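Local atomic coordinates of leucine-rich repeat protein (Bacteroides thetaiotaomicron, PDB entry 4ECN), a protein that is of unknown function but, as an extracellular leucine-rich repeat protein with DUF4458 domains, probably binds other proteins. Residues A[155-160]-A[172-178]; A[235-241]-A[258-264]; A[129-135]-A[207-213]; A[348-352]-A[371-375]. One frame throughout, in Å; residues are numbered along the deposited sequence.

Contact 1. Residues A[155-160]-A[172-178]; sequences IRYVDV and ELKGMKV
Asp159 reaches Gly175 because its CG stands anti to its own carbonyl carbon (chi1 -69°), which brings the carboxylate to the corner of the facing strand. Met176, a selenomethionine, runs straight as far as SE and then bends (chi3 -58°), which lays CE against Val160. OD1 of Asp159 accepts the N-H of Gly175 at 2.7 Å, in a nearly straight bond. OD2 is taken by the hydroxyl of Tyr224, so both oxygens are held. An alanine in place of Asp159 would remove the carboxylate and would probably leave the Gly175 N-H and the Tyr224 hydroxyl without their mate.

Val158, Val160, Leu173 and Met176 share one face of the sheet. CE of Met176 lies 3.7 Å from CG2 of Val160 and equally close to CG1 of Val158. CD1 of Leu173 meets CG2 of Val160 at 3.8 Å, and CG2 of Val178 sits 3.9 Å from CB of Val158. On the other face, CE1 of Tyr157 rests 3.7 Å from CB of Lys177, while its ring takes Arg231 in a cation-pi contact.

Val158 exchanges two backbone hydrogen bonds with Met176, and Val160 does the same with Leu173. Between these pairs 172-178 carries one residue more than 155-160. This is an antiparallel beta hairpin interrupted by a beta bulge, in a DUF4458 domain of the transthyretin clan.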
loop_
_atom_site.group_PDB
_atom_site.type_symbol
_atom_site.label_atom_id
_atom_site.label_comp_id
_atom_site.label_asym_id
_atom_site.label_seq_id
_atom_site.Cartn_x
_atom_site.Cartn_y
_atom_site.Cartn_z
ATOM N N ILE A 155 -37.271 31.670 -2.292
ATOM C CA ILE A 155 -35.812 31.521 -2.350
ATOM C C ILE A 155 -35.327 32.624 -1.405
ATOM O O ILE A 155 -35.601 33.794 -1.693
ATOM C CB ILE A 155 -35.180 31.589 -3.788
ATOM C CG1 ILE A 155 -35.458 30.356 -4.634
ATOM C CG2 ILE A 155 -33.672 31.856 -3.724
ATOM C CD1 ILE A 155 -35.055 30.529 -6.140
ATOM N N ARG A 156 -34.699 32.305 -0.272
ATOM C CA ARG A 156 -34.315 33.369 0.665
ATOM C C ARG A 156 -32.826 33.752 0.560
ATOM O O ARG A 156 -32.483 34.925 0.752
ATOM C CB ARG A 156 -34.638 32.938 2.096
ATOM C CG ARG A 156 -36.125 32.648 2.312
ATOM C CD ARG A 156 -36.948 33.880 2.617
ATOM N NE ARG A 156 -38.372 33.548 2.643
ATOM C CZ ARG A 156 -39.218 33.803 1.650
ATOM N NH1 ARG A 156 -38.802 34.435 0.557
ATOM N NH2 ARG A 156 -40.494 33.453 1.752
ATOM N N TYR A 157 -31.955 32.759 0.278
ATOM C CA TYR A 157 -30.501 32.906 0.157
ATOM C C TYR A 157 -29.959 32.124 -1.039
ATOM O O TYR A 157 -30.543 31.114 -1.440
ATOM C CB TYR A 157 -29.798 32.441 1.443
ATOM C CG TYR A 157 -30.111 33.325 2.627
ATOM C CD1 TYR A 157 -29.391 34.494 2.859
ATOM C CD2 TYR A 157 -31.156 33.017 3.495
ATOM C CE1 TYR A 157 -29.713 35.344 3.919
ATOM C CE2 TYR A 157 -31.483 33.856 4.561
ATOM C CZ TYR A 157 -30.753 35.014 4.778
ATOM O OH TYR A 157 -31.065 35.824 5.847
ATOM N N VAL A 158 -28.836 32.597 -1.605
ATOM C CA VAL A 158 -28.198 31.937 -2.734
ATOM C C VAL A 158 -26.654 31.938 -2.553
ATOM O O VAL A 158 -26.093 32.794 -1.859
ATOM C CB VAL A 158 -28.623 32.585 -4.079
ATOM C CG1 VAL A 158 -27.906 33.908 -4.333
ATOM C CG2 VAL A 158 -28.417 31.627 -5.243
ATOM N N ASP A 159 -25.994 30.933 -3.169
ATOM C CA ASP A 159 -24.539 30.770 -3.268
ATOM C C ASP A 159 -24.184 30.823 -4.705
ATOM O O ASP A 159 -24.698 29.992 -5.447
ATOM C CB ASP A 159 -24.036 29.446 -2.630
ATOM C CG ASP A 159 -24.123 29.314 -1.122
ATOM O OD1 ASP A 159 -23.964 30.326 -0.429
ATOM O OD2 ASP A 159 -24.255 28.185 -0.641
ATOM N N VAL A 160 -23.382 31.794 -5.159
ATOM C CA VAL A 160 -23.077 31.721 -6.583
ATOM C C VAL A 160 -21.555 31.613 -6.759
ATOM O O VAL A 160 -20.769 32.183 -5.997
ATOM C CB VAL A 160 -23.688 32.829 -7.494
ATOM C CG1 VAL A 160 -25.166 33.060 -7.177
ATOM C CG2 VAL A 160 -22.912 34.137 -7.457
ATOM N N GLU A 172 -16.175 31.943 -4.982
ATOM C CA GLU A 172 -17.443 31.547 -4.380
ATOM C C GLU A 172 -17.997 32.713 -3.514
ATOM O O GLU A 172 -17.268 33.292 -2.705
ATOM C CB GLU A 172 -17.282 30.245 -3.570
ATOM C CG GLU A 172 -18.606 29.651 -3.088
ATOM C CD GLU A 172 -19.503 28.992 -4.123
ATOM O OE1 GLU A 172 -18.958 28.329 -5.034
ATOM O OE2 GLU A 172 -20.747 29.062 -3.971
ATOM N N LEU A 173 -19.271 33.071 -3.744
ATOM C CA LEU A 173 -20.003 34.153 -3.067
ATOM C C LEU A 173 -21.115 33.498 -2.256
ATOM O O LEU A 173 -22.153 33.108 -2.800
ATOM C CB LEU A 173 -20.520 35.171 -4.114
ATOM C CG LEU A 173 -19.449 35.693 -5.075
ATOM C CD1 LEU A 173 -20.046 36.284 -6.326
ATOM C CD2 LEU A 173 -18.488 36.636 -4.403
ATOM N N LYS A 174 -20.852 33.297 -0.958
ATOM C CA LYS A 174 -21.712 32.491 -0.108
ATOM C C LYS A 174 -22.731 33.301 0.699
ATOM O O LYS A 174 -22.471 34.436 1.097
ATOM C CB LYS A 174 -20.857 31.647 0.846
ATOM C CG LYS A 174 -20.165 30.475 0.135
ATOM C CD LYS A 174 -19.371 29.555 1.080
ATOM C CE LYS A 174 -18.668 28.393 0.396
ATOM N NZ LYS A 174 -19.619 27.393 -0.179
ATOM N N GLY A 175 -23.890 32.664 0.896
ATOM C CA GLY A 175 -25.041 33.121 1.658
ATOM C C GLY A 175 -25.543 34.521 1.382
ATOM O O GLY A 175 -25.837 35.250 2.332
HETATM N N MSE A 176 -25.681 34.907 0.103
HETATM C CA MSE A 176 -26.195 36.230 -0.255
HETATM C C MSE A 176 -27.716 36.272 -0.078
HETATM O O MSE A 176 -28.391 35.325 -0.503
HETATM C CB MSE A 176 -25.811 36.605 -1.689
HETATM C CG MSE A 176 -24.298 36.782 -1.910
HETATM SE SE MSE A 176 -23.856 37.250 -3.760
HETATM C CE MSE A 176 -24.632 35.710 -4.640
ATOM N N LYS A 177 -28.258 37.360 0.559
ATOM C CA LYS A 177 -29.699 37.488 0.789
ATOM C C LYS A 177 -30.405 37.954 -0.488
ATOM O O LYS A 177 -30.098 39.010 -1.046
ATOM C CB LYS A 177 -30.033 38.428 1.959
ATOM C CG LYS A 177 -31.498 38.336 2.386
ATOM C CD LYS A 177 -31.913 39.440 3.344
ATOM C CE LYS A 177 -33.418 39.543 3.507
ATOM N NZ LYS A 177 -34.105 40.001 2.258
ATOM N N VAL A 178 -31.368 37.142 -0.917
ATOM C CA VAL A 178 -32.192 37.335 -2.101
ATOM C C VAL A 178 -33.404 38.188 -1.701
ATOM O O VAL A 178 -34.204 37.768 -0.861
ATOM C CB VAL A 178 -32.594 35.950 -2.700
ATOM C CG1 VAL A 178 -33.515 36.102 -3.893
ATOM C CG2 VAL A 178 -31.367 35.120 -3.082
#

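Contact 2. Residues A[235-241]-A[258-264]; sequences ETQSVRG and PIQLKET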
loop_
_atom_site.group_PDB
_atom_site.type_symbol
_atom_site.label_atom_id
_atom_site.label_comp_id
_atom_site.label_asym_id
_atom_site.label_seq_id
_atom_site.Cartn_x
_atom_site.Cartn_y
_atom_site.Cartn_z
ATOM N N GLU A 235 -31.889 23.563 -4.205
ATOM C CA GLU A 235 -31.252 22.892 -5.341
ATOM C C GLU A 235 -29.807 23.360 -5.516
ATOM O O GLU A 235 -29.428 24.425 -5.032
ATOM C CB GLU A 235 -32.026 23.113 -6.663
ATOM C CG GLU A 235 -31.864 24.500 -7.267
ATOM C CD GLU A 235 -32.472 24.703 -8.638
ATOM O OE1 GLU A 235 -32.591 23.714 -9.397
ATOM O OE2 GLU A 235 -32.787 25.868 -8.973
ATOM N N THR A 236 -29.031 22.587 -6.261
ATOM C CA THR A 236 -27.659 22.908 -6.609
ATOM C C THR A 236 -27.545 22.602 -8.083
ATOM O O THR A 236 -27.925 21.507 -8.515
ATOM C CB THR A 236 -26.627 22.171 -5.716
ATOM O OG1 THR A 236 -26.894 22.436 -4.342
ATOM C CG2 THR A 236 -25.220 22.616 -5.986
ATOM N N GLN A 237 -27.104 23.578 -8.872
ATOM C CA GLN A 237 -26.987 23.350 -10.302
ATOM C C GLN A 237 -25.697 23.890 -10.866
ATOM O O GLN A 237 -25.213 24.934 -10.420
ATOM C CB GLN A 237 -28.151 24.010 -11.063
ATOM C CG GLN A 237 -29.562 23.547 -10.713
ATOM C CD GLN A 237 -29.909 22.123 -11.056
ATOM O OE1 GLN A 237 -29.367 21.514 -11.979
ATOM N NE2 GLN A 237 -30.902 21.594 -10.360
ATOM N N SER A 238 -25.151 23.180 -11.869
ATOM C CA SER A 238 -24.035 23.642 -12.686
ATOM C C SER A 238 -24.665 24.337 -13.874
ATOM O O SER A 238 -25.536 23.757 -14.545
ATOM C CB SER A 238 -23.094 22.513 -13.089
ATOM O OG SER A 238 -21.915 23.059 -13.661
ATOM N N VAL A 239 -24.344 25.617 -14.052
ATOM C CA VAL A 239 -24.944 26.430 -15.097
ATOM C C VAL A 239 -23.868 27.225 -15.853
ATOM O O VAL A 239 -22.668 27.072 -15.606
ATOM C CB VAL A 239 -26.022 27.386 -14.493
ATOM C CG1 VAL A 239 -27.253 26.621 -14.004
ATOM C CG2 VAL A 239 -25.449 28.273 -13.389
ATOM N N ARG A 240 -24.337 28.061 -16.796
ATOM C CA ARG A 240 -23.604 29.025 -17.609
ATOM C C ARG A 240 -24.497 30.246 -17.781
ATOM O O ARG A 240 -25.296 30.324 -18.712
ATOM C CB ARG A 240 -23.148 28.436 -18.961
ATOM C CG ARG A 240 -21.930 27.512 -18.901
ATOM C CD ARG A 240 -20.663 28.243 -18.460
ATOM N NE ARG A 240 -19.458 27.420 -18.579
ATOM C CZ ARG A 240 -19.071 26.515 -17.683
ATOM N NH1 ARG A 240 -19.816 26.270 -16.609
ATOM N NH2 ARG A 240 -17.949 25.828 -17.867
ATOM N N GLY A 241 -24.419 31.139 -16.809
ATOM C CA GLY A 241 -25.162 32.384 -16.810
ATOM C C GLY A 241 -24.603 33.312 -17.861
ATOM O O GLY A 241 -23.457 33.160 -18.293
ATOM N N PRO A 258 -29.024 32.060 -13.592
ATOM C CA PRO A 258 -30.141 31.330 -14.225
ATOM C C PRO A 258 -30.712 30.183 -13.368
ATOM O O PRO A 258 -30.232 29.043 -13.431
ATOM C CB PRO A 258 -29.504 30.774 -15.504
ATOM C CG PRO A 258 -28.084 30.603 -15.174
ATOM C CD PRO A 258 -27.735 31.714 -14.224
ATOM N N ILE A 259 -31.801 30.473 -12.638
ATOM C CA ILE A 259 -32.461 29.504 -11.763
ATOM C C ILE A 259 -33.195 28.470 -12.632
ATOM O O ILE A 259 -33.888 28.844 -13.569
ATOM C CB ILE A 259 -33.395 30.224 -10.761
ATOM C CG1 ILE A 259 -32.617 31.275 -9.914
ATOM C CG2 ILE A 259 -34.170 29.231 -9.868
ATOM C CD1 ILE A 259 -31.420 30.766 -9.081
ATOM N N GLN A 260 -33.009 27.172 -12.326
ATOM C CA GLN A 260 -33.558 26.054 -13.095
ATOM C C GLN A 260 -34.854 25.477 -12.522
ATOM O O GLN A 260 -35.680 24.978 -13.301
ATOM C CB GLN A 260 -32.530 24.910 -13.163
ATOM C CG GLN A 260 -31.197 25.282 -13.801
ATOM C CD GLN A 260 -31.323 25.721 -15.238
ATOM O OE1 GLN A 260 -31.902 25.024 -16.085
ATOM N NE2 GLN A 260 -30.745 26.878 -15.543
ATOM N N LEU A 261 -34.992 25.486 -11.167
ATOM C CA LEU A 261 -36.114 24.918 -10.398
ATOM C C LEU A 261 -36.240 23.442 -10.741
ATOM O O LEU A 261 -37.288 22.983 -11.207
ATOM C CB LEU A 261 -37.445 25.660 -10.644
ATOM C CG LEU A 261 -37.464 27.169 -10.439
ATOM C CD1 LEU A 261 -38.655 27.788 -11.142
ATOM C CD2 LEU A 261 -37.444 27.538 -8.980
ATOM N N LYS A 262 -35.127 22.722 -10.608
ATOM C CA LYS A 262 -35.072 21.302 -10.935
ATOM C C LYS A 262 -34.545 20.481 -9.751
ATOM O O LYS A 262 -34.180 21.019 -8.697
ATOM C CB LYS A 262 -34.183 21.059 -12.175
ATOM C CG LYS A 262 -34.612 21.743 -13.458
ATOM C CD LYS A 262 -33.578 21.483 -14.550
ATOM C CE LYS A 262 -33.839 22.253 -15.823
ATOM N NZ LYS A 262 -32.735 22.085 -16.808
ATOM N N GLU A 263 -34.522 19.161 -9.934
ATOM C CA GLU A 263 -33.984 18.253 -8.945
ATOM C C GLU A 263 -32.481 18.262 -9.121
ATOM O O GLU A 263 -32.014 18.317 -10.260
ATOM C CB GLU A 263 -34.614 16.863 -9.132
ATOM C CG GLU A 263 -34.620 15.993 -7.883
ATOM C CD GLU A 263 -35.668 14.892 -7.922
ATOM O OE1 GLU A 263 -35.494 13.929 -8.704
ATOM O OE2 GLU A 263 -36.677 15.006 -7.186
ATOM N N THR A 264 -31.720 18.286 -8.013
ATOM C CA THR A 264 -30.257 18.286 -8.063
ATOM C C THR A 264 -29.830 16.960 -8.618
ATOM O O THR A 264 -30.325 15.923 -8.156
ATOM C CB THR A 264 -29.683 18.569 -6.685
ATOM O OG1 THR A 264 -30.223 19.800 -6.259
ATOM C CG2 THR A 264 -28.153 18.660 -6.676
#
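Glu235 grips the turn of 258-264 with both carboxylate oxygens. OE2 of Glu235 accepts Leu261 N at 3.1 Å on its syn side. OE1 of Glu235 accepts Lys262 N at 3.0 Å, from above the carboxylate plane. NE2 of Gln237 reaches that same OE1 of Glu235 at 2.9 Å from the opposite face, and makes a weak hydrogen bond to Glu263 O at 3.5 Å. With an alanine in place of Glu235, the N-H groups of Leu261 and Lys262 would probably lose their acceptor and Gln237 would be less firmly held. Next to this, OG1 of Thr264 accepts Thr236 N at 3.0 Å. Further along, CB of Val239 packs on CG of Pro258 at 3.9 Å.

In the next shell, the hydroxyls of Tyr221 and Tyr150 both bond OE2 of Glu235 and help fix the carboxylate.

Strand 230-238 is paired with 214-227, whereas the backbone of Ile259 hydrogen-bonds to Ser138 of strand 130-139. Helix 266-280 follows directly: its Lys272 hydrogen-bonds to Thr236 OG1, and its Lys269 touches Thr264.

Contact 3. Residues A[129-135]-A[207-213]; sequences PHGTVTF and SAVWLPA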
loop_
_atom_site.group_PDB
_atom_site.type_symbol
_atom_site.label_atom_id
_atom_site.label_comp_id
_atom_site.label_asym_id
_atom_site.label_seq_id
_atom_site.Cartn_x
_atom_site.Cartn_y
_atom_site.Cartn_z
ATOM N N PRO A 129 -6.990 45.705 -9.422
ATOM C CA PRO A 129 -8.181 46.554 -9.484
ATOM C C PRO A 129 -9.467 45.725 -9.402
ATOM O O PRO A 129 -9.584 44.662 -10.022
ATOM C CB PRO A 129 -8.036 47.255 -10.828
ATOM C CG PRO A 129 -7.216 46.351 -11.641
ATOM C CD PRO A 129 -6.263 45.705 -10.706
ATOM N N HIS A 130 -10.405 46.202 -8.569
ATOM C CA HIS A 130 -11.697 45.582 -8.323
ATOM C C HIS A 130 -12.820 46.521 -8.650
ATOM O O HIS A 130 -12.650 47.742 -8.615
ATOM C CB HIS A 130 -11.806 45.161 -6.849
ATOM C CG HIS A 130 -11.037 43.928 -6.495
ATOM N ND1 HIS A 130 -9.651 43.915 -6.493
ATOM C CD2 HIS A 130 -11.485 42.718 -6.082
ATOM C CE1 HIS A 130 -9.301 42.691 -6.121
ATOM N NE2 HIS A 130 -10.370 41.936 -5.854
ATOM N N GLY A 131 -13.964 45.932 -8.957
ATOM C CA GLY A 131 -15.238 46.597 -9.184
ATOM C C GLY A 131 -16.245 45.922 -8.271
ATOM O O GLY A 131 -15.852 45.052 -7.480
ATOM N N THR A 132 -17.541 46.303 -8.346
ATOM C CA THR A 132 -18.567 45.675 -7.496
ATOM C C THR A 132 -19.707 45.118 -8.384
ATOM O O THR A 132 -19.849 45.533 -9.532
ATOM C CB THR A 132 -19.082 46.615 -6.397
ATOM O OG1 THR A 132 -19.522 47.841 -6.970
ATOM C CG2 THR A 132 -18.022 46.888 -5.326
ATOM N N VAL A 133 -20.462 44.122 -7.871
ATOM C CA VAL A 133 -21.499 43.417 -8.638
ATOM C C VAL A 133 -22.724 43.100 -7.784
ATOM O O VAL A 133 -22.602 42.812 -6.594
ATOM C CB VAL A 133 -20.907 42.093 -9.234
ATOM C CG1 VAL A 133 -21.980 41.059 -9.561
ATOM C CG2 VAL A 133 -20.068 42.376 -10.472
ATOM N N THR A 134 -23.899 43.102 -8.434
ATOM C CA THR A 134 -25.183 42.674 -7.886
ATOM C C THR A 134 -25.747 41.643 -8.836
ATOM O O THR A 134 -25.543 41.745 -10.050
ATOM C CB THR A 134 -26.155 43.830 -7.645
ATOM O OG1 THR A 134 -26.341 44.542 -8.874
ATOM C CG2 THR A 134 -25.709 44.753 -6.531
ATOM N N PHE A 135 -26.457 40.656 -8.295
ATOM C CA PHE A 135 -27.024 39.582 -9.102
ATOM C C PHE A 135 -28.530 39.730 -9.244
ATOM O O PHE A 135 -29.190 40.369 -8.416
ATOM C CB PHE A 135 -26.675 38.218 -8.480
ATOM C CG PHE A 135 -25.181 38.010 -8.449
ATOM C CD1 PHE A 135 -24.513 37.488 -9.550
ATOM C CD2 PHE A 135 -24.427 38.434 -7.360
ATOM C CE1 PHE A 135 -23.127 37.356 -9.545
ATOM C CE2 PHE A 135 -23.040 38.293 -7.357
ATOM C CZ PHE A 135 -22.406 37.744 -8.438
ATOM N N SER A 207 -26.928 43.430 -1.617
ATOM C CA SER A 207 -25.585 43.694 -1.095
ATOM C C SER A 207 -24.537 43.361 -2.192
ATOM O O SER A 207 -24.442 42.203 -2.639
ATOM C CB SER A 207 -25.320 42.907 0.186
ATOM O OG SER A 207 -26.175 43.290 1.252
ATOM N N ALA A 208 -23.811 44.397 -2.679
ATOM C CA ALA A 208 -22.795 44.243 -3.722
ATOM C C ALA A 208 -21.617 43.435 -3.223
ATOM O O ALA A 208 -21.341 43.427 -2.020
ATOM C CB ALA A 208 -22.316 45.599 -4.197
ATOM N N VAL A 209 -20.914 42.751 -4.145
ATOM C CA VAL A 209 -19.733 41.964 -3.810
ATOM C C VAL A 209 -18.559 42.587 -4.539
ATOM O O VAL A 209 -18.783 43.345 -5.463
ATOM C CB VAL A 209 -19.902 40.452 -4.111
ATOM C CG1 VAL A 209 -21.113 39.889 -3.383
ATOM C CG2 VAL A 209 -19.986 40.160 -5.607
ATOM N N TRP A 210 -17.323 42.324 -4.095
ATOM C CA TRP A 210 -16.115 42.869 -4.718
ATOM C C TRP A 210 -15.425 41.808 -5.541
ATOM O O TRP A 210 -14.860 40.866 -4.973
ATOM C CB TRP A 210 -15.124 43.443 -3.677
ATOM C CG TRP A 210 -15.483 44.795 -3.144
ATOM C CD1 TRP A 210 -14.961 45.994 -3.528
ATOM C CD2 TRP A 210 -16.443 45.082 -2.122
ATOM N NE1 TRP A 210 -15.566 47.017 -2.834
ATOM C CE2 TRP A 210 -16.479 46.485 -1.963
ATOM C CE3 TRP A 210 -17.298 44.287 -1.335
ATOM C CZ2 TRP A 210 -17.326 47.111 -1.041
ATOM C CZ3 TRP A 210 -18.150 44.910 -0.433
ATOM C CH2 TRP A 210 -18.157 46.305 -0.288
ATOM N N LEU A 211 -15.457 41.965 -6.878
ATOM C CA LEU A 211 -14.786 41.065 -7.821
ATOM C C LEU A 211 -13.650 41.767 -8.553
ATOM O O LEU A 211 -13.809 42.932 -8.907
ATOM C CB LEU A 211 -15.769 40.507 -8.867
ATOM C CG LEU A 211 -16.842 39.531 -8.431
ATOM C CD1 LEU A 211 -17.722 39.196 -9.598
ATOM C CD2 LEU A 211 -16.250 38.245 -7.869
ATOM N N PRO A 212 -12.524 41.101 -8.882
ATOM C CA PRO A 212 -11.508 41.793 -9.711
ATOM C C PRO A 212 -12.093 42.154 -11.092
ATOM O O PRO A 212 -12.974 41.441 -11.591
ATOM C CB PRO A 212 -10.363 40.769 -9.826
ATOM C CG PRO A 212 -10.653 39.704 -8.816
ATOM C CD PRO A 212 -12.130 39.707 -8.572
ATOM N N ALA A 213 -11.653 43.270 -11.696
ATOM C CA ALA A 213 -12.143 43.654 -13.019
ATOM C C ALA A 213 -11.831 42.556 -14.032
ATOM O O ALA A 213 -10.733 41.992 -14.041
ATOM C CB ALA A 213 -11.535 44.974 -13.456
#
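Gly131 and Leu211 exchange two backbone hydrogen bonds, and Val133 and Val209 form the next such pair of this antiparallel ladder. A fifth bond, from Ala213 N to Pro129 O at 3.0 Å, extends it past the strand end. Several CA-H...O contacts lie between these bonds, such as Thr132 CA to Val209 O at 3.1 Å.

Two CH-pi contacts involve flat rings. CG2 of Thr132 lies over the five-membered ring of Trp210, 3.6 Å from its centroid. With chi1 at 53°, OG1 lies between N and C, and CG2, anti to the carbonyl carbon, is turned onto the ring. The two side chains run side by side in the same direction. Near the Pro129 end, CA of Pro212 sits over one face of the His130 imidazole, 3.9 Å from the centroid. The ring's ND1 bonds the carbonyl of Val128, which fixes its rotation.

Apolar contacts lie on the face that carries Val133, Val209 and Leu211, opposite Thr132 and Trp210. CG2 of Val133 meets CD1 of Leu211 at 4.0 Å. CG2 of Val209 approaches the edge of the Phe135 ring, 4.0 Å from CE2. The CG1 methyl of Val133 lies over a face of that ring.

Strand 130-139 has strand 202-212 as one neighbour and 251-259, in parallel, as another. Phe135 and Val209 pack on strand 170-179. Trp210 meets Tyr91 of strand 83-93, their ring planes at about 45°.

Contact 4. Residues A[348-352]-A[371-375]; sequences ELKVL and LTPDM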
loop_
_atom_site.group_PDB
_atom_site.type_symbol
_atom_site.label_atom_id
_atom_site.label_comp_id
_atom_site.label_asym_id
_atom_site.label_seq_id
_atom_site.Cartn_x
_atom_site.Cartn_y
_atom_site.Cartn_z
ATOM N N GLU A 348 -22.956 4.363 -6.645
ATOM C CA GLU A 348 -22.319 3.737 -7.812
ATOM C C GLU A 348 -20.871 3.318 -7.463
ATOM O O GLU A 348 -20.141 2.861 -8.323
ATOM C CB GLU A 348 -22.348 4.681 -9.032
ATOM C CG GLU A 348 -23.741 5.078 -9.496
ATOM C CD GLU A 348 -24.646 3.948 -9.948
ATOM O OE1 GLU A 348 -24.172 3.072 -10.704
ATOM O OE2 GLU A 348 -25.842 3.958 -9.577
ATOM N N LEU A 349 -20.477 3.462 -6.201
ATOM C CA LEU A 349 -19.150 3.134 -5.683
ATOM C C LEU A 349 -18.930 1.617 -5.754
ATOM O O LEU A 349 -19.763 0.852 -5.270
ATOM C CB LEU A 349 -19.062 3.669 -4.232
ATOM C CG LEU A 349 -17.726 4.028 -3.588
ATOM C CD1 LEU A 349 -16.823 4.770 -4.516
ATOM C CD2 LEU A 349 -17.965 4.869 -2.348
ATOM N N LYS A 350 -17.851 1.198 -6.431
ATOM C CA LYS A 350 -17.522 -0.202 -6.645
ATOM C C LYS A 350 -16.216 -0.597 -5.933
ATOM O O LYS A 350 -16.047 -1.762 -5.570
ATOM C CB LYS A 350 -17.434 -0.507 -8.141
ATOM C CG LYS A 350 -18.816 -0.620 -8.772
ATOM C CD LYS A 350 -18.771 -1.318 -10.122
ATOM C CE LYS A 350 -20.109 -1.881 -10.560
ATOM N NZ LYS A 350 -20.547 -3.022 -9.694
ATOM N N VAL A 351 -15.306 0.362 -5.723
ATOM C CA VAL A 351 -14.042 0.135 -5.011
ATOM C C VAL A 351 -13.870 1.312 -4.030
ATOM O O VAL A 351 -14.090 2.449 -4.393
ATOM C CB VAL A 351 -12.815 -0.094 -5.942
ATOM C CG1 VAL A 351 -12.930 -1.430 -6.672
ATOM C CG2 VAL A 351 -12.610 1.045 -6.943
ATOM N N LEU A 352 -13.620 1.013 -2.765
ATOM C CA LEU A 352 -13.501 1.992 -1.683
ATOM C C LEU A 352 -12.341 1.612 -0.807
ATOM O O LEU A 352 -12.259 0.474 -0.352
ATOM C CB LEU A 352 -14.813 2.068 -0.880
ATOM C CG LEU A 352 -14.833 2.961 0.350
ATOM C CD1 LEU A 352 -14.543 4.415 -0.009
ATOM C CD2 LEU A 352 -16.158 2.841 1.062
ATOM N N LEU A 371 -6.312 0.012 -7.959
ATOM C CA LEU A 371 -7.549 -0.680 -7.661
ATOM C C LEU A 371 -8.643 0.037 -8.432
ATOM O O LEU A 371 -8.819 1.250 -8.257
ATOM C CB LEU A 371 -7.752 -0.654 -6.146
ATOM C CG LEU A 371 -8.620 -1.726 -5.577
ATOM C CD1 LEU A 371 -7.781 -2.881 -5.124
ATOM C CD2 LEU A 371 -9.338 -1.203 -4.375
ATOM N N THR A 372 -9.280 -0.648 -9.384
ATOM C CA THR A 372 -10.270 0.022 -10.234
ATOM C C THR A 372 -11.602 -0.714 -10.282
ATOM O O THR A 372 -11.644 -1.926 -10.070
ATOM C CB THR A 372 -9.751 0.177 -11.684
ATOM O OG1 THR A 372 -9.404 -1.106 -12.215
ATOM C CG2 THR A 372 -8.608 1.176 -11.813
ATOM N N PRO A 373 -12.705 -0.010 -10.625
ATOM C CA PRO A 373 -13.988 -0.700 -10.710
ATOM C C PRO A 373 -14.022 -1.682 -11.877
ATOM O O PRO A 373 -13.407 -1.447 -12.929
ATOM C CB PRO A 373 -14.992 0.442 -10.908
ATOM C CG PRO A 373 -14.258 1.697 -10.540
ATOM C CD PRO A 373 -12.860 1.433 -10.916
ATOM N N ASP A 374 -14.754 -2.801 -11.658
ATOM C CA ASP A 374 -15.027 -3.890 -12.599
ATOM C C ASP A 374 -13.733 -4.389 -13.238
ATOM O O ASP A 374 -13.457 -4.108 -14.407
ATOM C CB ASP A 374 -16.032 -3.440 -13.670
ATOM C CG ASP A 374 -17.359 -2.983 -13.112
ATOM O OD1 ASP A 374 -18.112 -3.840 -12.581
ATOM O OD2 ASP A 374 -17.673 -1.779 -13.251
HETATM N N MSE A 375 -12.920 -5.080 -12.434
HETATM C CA MSE A 375 -11.668 -5.669 -12.890
HETATM C C MSE A 375 -11.914 -7.066 -13.431
HETATM O O MSE A 375 -12.884 -7.707 -13.017
HETATM C CB MSE A 375 -10.637 -5.726 -11.747
HETATM C CG MSE A 375 -10.112 -4.370 -11.305
HETATM SE SE MSE A 375 -8.737 -4.468 -9.904
HETATM C CE MSE A 375 -9.616 -5.503 -8.644
#
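Lys350 and Pro373 bring the backbones nearest, with CA atoms 5.4 Å apart, and no hydrogen bond joins the two segments. Their side chains touch directly, CB of Lys350 to CB of Pro373 at 3.8 Å. Val351 carries most of the rest. CG2 of Val351 lies 4.0 Å from CD of Pro373. CG1 of Val351 meets the carbonyl O of Thr372 at 3.7 Å. CB of Val351 is 4.0 Å from CD2 of Leu371.

Residues 351-353 form a short strand of the leucine-rich repeat sheet, between the parallel strands 325-329 and 452-456. Leu352, which packs on Leu328 and Ile453, points away from 371-375, while Val351 points toward it. This alternation fits the repeat pattern, with leucines directed into the core. Segment 371-375 belongs to the long connection between strands 351-353 and 452-456, and it folds back over Val351.

The Lys350 side chain crosses that of Asp374 at a slant and bends at its end (chi4 -68°). Its aliphatic end passes the carboxylate. The ion pair itself is long, NZ of Lys350 to OD1 of Asp374 at 3.9 Å. OD1 of Asp374 also accepts a hydrogen bond from Gln451 NE2, and NZ of Lys350 makes a weak one to the carbonyl of Lys449.

In the fold
Contacts 1, 2 and 3 belong to one mixed sheet, and contact 1 is nested in the chain loop that contact 3 closes. Contacts 1 and 3 share a core, their centres about 15 Å apart: CD1 of Leu173 meets CZ of Phe135 at 3.5 Å, and SE of Met176 meets CG1 of Val209 at 3.8 Å. Contact 1 touches contact 2 through CD1 of Ile155 and CG2 of Ile259, 4.0 Å apart. Contacts 2 and 3 do not touch, though their strands 251-259 and 130-139 are neighbours. Contact 4 lies in the repeat region, its centre about 30 Å from that of contact 2. The side chain of Thr372 there is about 10 Å from the bound sodium ion.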